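Local coordinates for protein mercuric reductase (Metallosphaera sedula, PDB 4YWO) that probably reduces mercuric ion to elemental mercury with electrons from NADPH, working as a homodimer that carries FAD and a redox-active disulfide, at residues A[342-345]-A[349-352]; A[185-190]-A[207-212]. One frame throughout, in Å; residues are numbered along the deposited sequence. Where two conformers were deposited one is given.

Contact 1: residues A[342-345]-A[349-352]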
# COMPACT_ATOMS: atom_id res chain seq x y z
N PRO A 342 -1.82 -13.01 5.42
CA PRO A 342 -1.73 -11.77 6.26
C PRO A 342 -2.86 -11.48 7.18
O PRO A 342 -3.98 -11.95 6.94
CB PRO A 342 -1.60 -10.64 5.23
CG PRO A 342 -2.37 -11.20 4.07
CD PRO A 342 -2.25 -12.67 4.08
N GLN A 343 -2.57 -10.80 8.30
CA GLN A 343 -3.57 -10.25 9.17
C GLN A 343 -3.28 -8.79 9.48
O GLN A 343 -2.17 -8.42 9.87
CB GLN A 343 -3.67 -11.00 10.52
CG GLN A 343 -4.71 -10.36 11.44
CD GLN A 343 -4.65 -10.88 12.87
OE1 GLN A 343 -3.94 -11.85 13.20
NE2 GLN A 343 -5.49 -10.31 13.69
N VAL A 344 -4.34 -7.99 9.51
CA VAL A 344 -4.22 -6.56 9.71
C VAL A 344 -5.26 -6.15 10.72
O VAL A 344 -6.43 -6.64 10.77
CB VAL A 344 -4.48 -5.72 8.39
CG1 VAL A 344 -4.56 -4.22 8.62
CG2 VAL A 344 -3.44 -6.05 7.34
N ILE A 345 -4.81 -5.29 11.59
CA ILE A 345 -5.67 -4.50 12.53
C ILE A 345 -5.79 -3.14 11.95
O ILE A 345 -4.80 -2.39 11.79
CB ILE A 345 -5.05 -4.53 13.94
CG1 ILE A 345 -4.92 -5.91 14.47
CG2 ILE A 345 -5.95 -3.70 14.89
CD1 ILE A 345 -4.18 -6.05 15.78
N PRO A 349 -2.56 4.30 13.31
CA PRO A 349 -1.96 3.55 12.15
C PRO A 349 -2.31 2.08 12.22
O PRO A 349 -2.73 1.59 13.30
CB PRO A 349 -0.49 3.77 12.32
CG PRO A 349 -0.29 3.81 13.81
CD PRO A 349 -1.50 4.62 14.30
N ASN A 350 -2.17 1.41 11.10
CA ASN A 350 -2.45 -0.02 10.99
C ASN A 350 -1.35 -0.88 11.67
O ASN A 350 -0.18 -0.45 11.86
CB ASN A 350 -2.46 -0.48 9.57
CG ASN A 350 -3.48 0.11 8.62
OD1 ASN A 350 -3.27 0.03 7.39
ND2 ASN A 350 -4.53 0.75 9.10
N LEU A 351 -1.77 -2.08 12.10
CA LEU A 351 -0.79 -3.12 12.52
C LEU A 351 -0.97 -4.21 11.53
O LEU A 351 -2.13 -4.62 11.24
CB LEU A 351 -1.04 -3.66 13.93
CG LEU A 351 -1.00 -2.58 15.05
CD1 LEU A 351 -2.38 -2.08 15.28
CD2 LEU A 351 -0.37 -3.15 16.32
N ALA A 352 0.12 -4.78 11.00
CA ALA A 352 -0.03 -5.83 10.00
C ALA A 352 1.00 -6.92 10.24
O ALA A 352 2.12 -6.63 10.71
CB ALA A 352 0.23 -5.25 8.66

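Contact 2: residues A[185-190]-A[207-212]. With FAD (flavin-adenine dinucleotide), chain B.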
# COMPACT_ATOMS: atom_id res chain seq x y z
N LEU A 185 -10.16 -6.98 17.59
CA LEU A 185 -11.50 -6.35 17.57
C LEU A 185 -11.61 -5.40 18.70
O LEU A 185 -12.18 -4.30 18.56
CB LEU A 185 -12.64 -7.33 17.67
CG LEU A 185 -12.74 -8.19 16.37
CD1 LEU A 185 -14.10 -8.95 16.39
CD2 LEU A 185 -12.56 -7.51 15.00
N ALA A 186 -11.04 -5.70 19.89
CA ALA A 186 -11.03 -4.68 20.92
C ALA A 186 -10.34 -3.38 20.54
O ALA A 186 -10.82 -2.28 20.88
CB ALA A 186 -10.36 -5.23 22.18
N LEU A 187 -9.20 -3.50 19.92
CA LEU A 187 -8.45 -2.33 19.46
C LEU A 187 -9.27 -1.52 18.44
O LEU A 187 -9.29 -0.26 18.54
CB LEU A 187 -7.04 -2.68 18.93
CG LEU A 187 -6.16 -3.44 19.87
CD1 LEU A 187 -4.83 -3.69 19.09
CD2 LEU A 187 -5.88 -2.82 21.15
N GLU A 188 -9.79 -2.17 17.46
CA GLU A 188 -10.58 -1.47 16.47
C GLU A 188 -11.81 -0.74 17.04
O GLU A 188 -12.03 0.38 16.81
CB GLU A 188 -10.99 -2.40 15.35
CG GLU A 188 -9.81 -2.83 14.43
CD GLU A 188 -10.22 -3.72 13.26
OE1 GLU A 188 -11.45 -4.06 13.18
OE2 GLU A 188 -9.33 -4.15 12.41
N PHE A 189 -12.60 -1.47 17.85
CA PHE A 189 -13.78 -0.79 18.44
C PHE A 189 -13.40 0.25 19.42
O PHE A 189 -14.10 1.27 19.57
CB PHE A 189 -14.76 -1.86 19.07
CG PHE A 189 -15.56 -2.60 18.05
CD1 PHE A 189 -16.67 -1.97 17.49
CD2 PHE A 189 -15.34 -3.92 17.74
CE1 PHE A 189 -17.40 -2.54 16.50
CE2 PHE A 189 -16.18 -4.56 16.77
CZ PHE A 189 -17.16 -3.80 16.11
N ALA A 190 -12.35 0.05 20.24
CA ALA A 190 -11.93 1.09 21.15
C ALA A 190 -11.51 2.35 20.42
O ALA A 190 -11.90 3.47 20.83
CB ALA A 190 -10.83 0.65 22.07
N PRO A 207 -0.97 -9.55 30.35
CA PRO A 207 -0.19 -8.39 30.69
C PRO A 207 0.04 -7.38 29.58
O PRO A 207 0.46 -6.29 29.85
CB PRO A 207 1.21 -8.96 31.05
CG PRO A 207 0.99 -10.40 31.19
CD PRO A 207 -0.18 -10.81 30.39
N VAL A 208 -0.26 -7.79 28.33
CA VAL A 208 -0.13 -6.86 27.20
C VAL A 208 -1.31 -7.10 26.26
O VAL A 208 -1.96 -8.11 26.28
CB VAL A 208 1.20 -7.09 26.42
CG1 VAL A 208 2.38 -6.79 27.32
CG2 VAL A 208 1.28 -8.47 25.82
N LEU A 209 -1.54 -6.06 25.46
CA LEU A 209 -2.47 -6.18 24.34
C LEU A 209 -1.88 -7.09 23.26
O LEU A 209 -0.65 -7.15 23.12
CB LEU A 209 -2.68 -4.83 23.78
CG LEU A 209 -3.34 -3.75 24.70
CD1 LEU A 209 -3.39 -2.42 24.02
CD2 LEU A 209 -4.73 -4.18 25.16
N ILE A 210 -2.74 -7.69 22.43
CA ILE A 210 -2.34 -8.54 21.35
C ILE A 210 -1.12 -9.37 21.64
O ILE A 210 -0.05 -9.37 20.99
CB ILE A 210 -2.18 -7.77 19.97
CG1 ILE A 210 -1.24 -6.61 20.08
CG2 ILE A 210 -3.54 -7.35 19.43
CD1 ILE A 210 -1.00 -5.87 18.73
N PRO A 211 -1.26 -10.27 22.65
CA PRO A 211 -0.04 -10.97 23.11
C PRO A 211 0.46 -12.04 22.22
O PRO A 211 1.55 -12.52 22.40
CB PRO A 211 -0.57 -11.64 24.45
CG PRO A 211 -2.01 -11.78 24.24
CD PRO A 211 -2.42 -10.52 23.52
N ASP A 212 -0.25 -12.39 21.16
CA ASP A 212 0.32 -13.31 20.18
C ASP A 212 0.99 -12.62 18.96
O ASP A 212 1.46 -13.31 18.06
CB ASP A 212 -0.76 -14.23 19.72
CG ASP A 212 -1.23 -15.20 20.90
OD1 ASP A 212 -0.43 -15.42 21.85
OD2 ASP A 212 -2.34 -15.74 20.89
PA FAD B . -19.62 -17.13 8.23
O1A FAD B . -19.60 -16.06 7.17
O2A FAD B . -20.18 -16.83 9.60
O5B FAD B . -20.39 -18.42 7.64
C5B FAD B . -21.44 -19.04 8.39
C4B FAD B . -22.77 -18.83 7.67
O4B FAD B . -23.41 -20.09 7.48
C3B FAD B . -23.70 -17.94 8.49
O3B FAD B . -24.03 -16.77 7.75
C2B FAD B . -24.94 -18.77 8.75
O2B FAD B . -26.08 -18.12 8.18
C1B FAD B . -24.71 -20.11 8.09
N9A FAD B . -24.77 -21.19 9.10
C8A FAD B . -24.07 -21.23 10.25
N7A FAD B . -24.34 -22.35 10.96
C5A FAD B . -25.24 -23.06 10.26
C6A FAD B . -25.96 -24.35 10.43
N6A FAD B . -25.77 -25.12 11.52
N1A FAD B . -26.82 -24.72 9.45
C2A FAD B . -27.02 -23.97 8.35
N3A FAD B . -26.40 -22.79 8.13
C4A FAD B . -25.52 -22.29 9.03
N1 FAD B . -11.74 -10.53 8.53
C2 FAD B . -10.89 -9.90 7.68
O2 FAD B . -10.19 -10.59 6.90
N3 FAD B . -10.76 -8.56 7.65
C4 FAD B . -11.47 -7.75 8.45
O4 FAD B . -11.33 -6.51 8.39
C4X FAD B . -12.42 -8.37 9.41
N5 FAD B . -13.18 -7.63 10.25
C5X FAD B . -14.04 -8.22 11.11
C6 FAD B . -14.80 -7.43 11.97
C7 FAD B . -15.68 -8.03 12.86
C7M FAD B . -16.51 -7.18 13.78
C8 FAD B . -15.82 -9.51 12.89
C8M FAD B . -16.78 -10.16 13.86
C9 FAD B . -15.06 -10.30 12.04
C9A FAD B . -14.17 -9.70 11.15
N10 FAD B . -13.40 -10.49 10.28
C10 FAD B . -12.51 -9.85 9.39
C1' FAD B . -13.51 -11.95 10.29
C2' FAD B . -14.35 -12.41 9.10
O2' FAD B . -15.59 -11.69 9.09
C3' FAD B . -14.64 -13.90 9.18
O3' FAD B . -13.41 -14.62 9.36
C4' FAD B . -15.33 -14.39 7.91
O4' FAD B . -16.64 -13.82 7.83
C5' FAD B . -15.43 -15.91 7.90
O5' FAD B . -16.51 -16.31 7.06
P FAD B . -17.13 -17.79 7.15
O1P FAD B . -17.96 -18.04 5.92
O2P FAD B . -16.01 -18.74 7.51
O3P FAD B . -18.12 -17.68 8.42

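Contact 1: residues A[342-345]-A[349-352]
Ile345 and Leu351 face each other as an antiparallel hydrogen-bonded pair and bury more surface in this contact than any other residues. The Ile345 amide donates to Leu351 O over 2.8 Å, nearly straight at 163° at the hydrogen. The Leu351 amide answers to Ile345 O over 3.1 Å, and both donors lie in the plane of the carbonyl they reach. Leu351 O also takes a CA-H...O contact from Val344 CA at 3.2 Å, so this one carbonyl receives two approaches from the neighbouring strand. On the sheet face that the pair shares, the Leu351 side chain reaches over obliquely: its CD1 methyl settles 3.9 Å from Ile345 CB and as far from Ile345 CG2. In Ile345, CG1 lies beside its own backbone N (chi1 -59°), and its CD1 end packs on Leu187 of helix 184-194. The other face carries Val344 and Ala352, a non-hydrogen-bonded pair in which Val344 CG2 meets Ala352 CB at 4.0 Å; Ile414 of helix 414-422 packs on both, and Met436 of the second subunit reaches Val344. Asn350 ND2 bonds Thr347 O and its OD1 accepts from the Ala411 amide, fixing the amide group at both ends. Together the strands make a short beta hairpin, with 343-345 the outermost strand, within this chain, of the antiparallel sheet of the dimerisation domain, the C-terminal interface domain of this oxidoreductase family.

Contact 2: residues A[185-190]-A[207-212]
Leu187 sends its two end methyls to two different residues of the loop: CD2 to Leu209 and CD1 to Ile210. Leu187 CD2 meets Leu209 CD1 at 3.8 Å, and the two leucine side chains run past each other at a slant. Against Ile210 the angle is steeper: Leu187 CD1 touches Ile210 CG2 at 3.9 Å, and the two side chains lie at about a right angle. With CG anti to the carbonyl carbon (chi1 -55°) the fork of Leu187 stands toward the loop, and chi2 (179°) turns one methyl to each neighbour. In Ile210, CG1 sits between the backbone N and the carbonyl carbon (chi1 55°), while CG2 is the branch beside the N and is the one presented to Leu187. The contact belongs to the NADP-binding Rossmann-type unit expected in this family: helix 184-194 follows strand 176-180, and the loop lies between strand 199-203 and helix 215-227. Met225 of that later helix also packs on Leu187, Ala221 on Ile210, and Ile202 of the strand on Leu209, so the small apolar cluster is buried. The helix has other work on its FAD side. Leu185 lays CD2 3.8 Å from C6 of the benzenoid ring of FAD, and the 7-methyl C7M stands near the plane of the Phe189 ring, at its edge, 4.0 Å from Phe189 CE2. Glu188 divides its carboxylate between two partners, OE1 in a salt bridge with Lys62 NZ and OE2 accepting from the Phe346 amide.

Overall arrangement
From the N terminus, helix 184-194 comes first; the chain then passes through strand 199-203, and contact 2 closes this 16-residue excursion where loop 207-212 returns to the helix. Contact 1 opens much later, after helix 314-330, and closes the four-residue loop between strands 343-345 and 350-355. The two are therefore in series, neither nested nor crossing. In space their centres lie about 12 Å apart and they touch: Ile345 CD1 packs against Ile210 CG2 at 3.9 Å, and Leu351 CD2 meets Ile210 CD1 at 3.7 Å. Their meeting joins the nucleotide-binding part of the chain to the dimerisation domain.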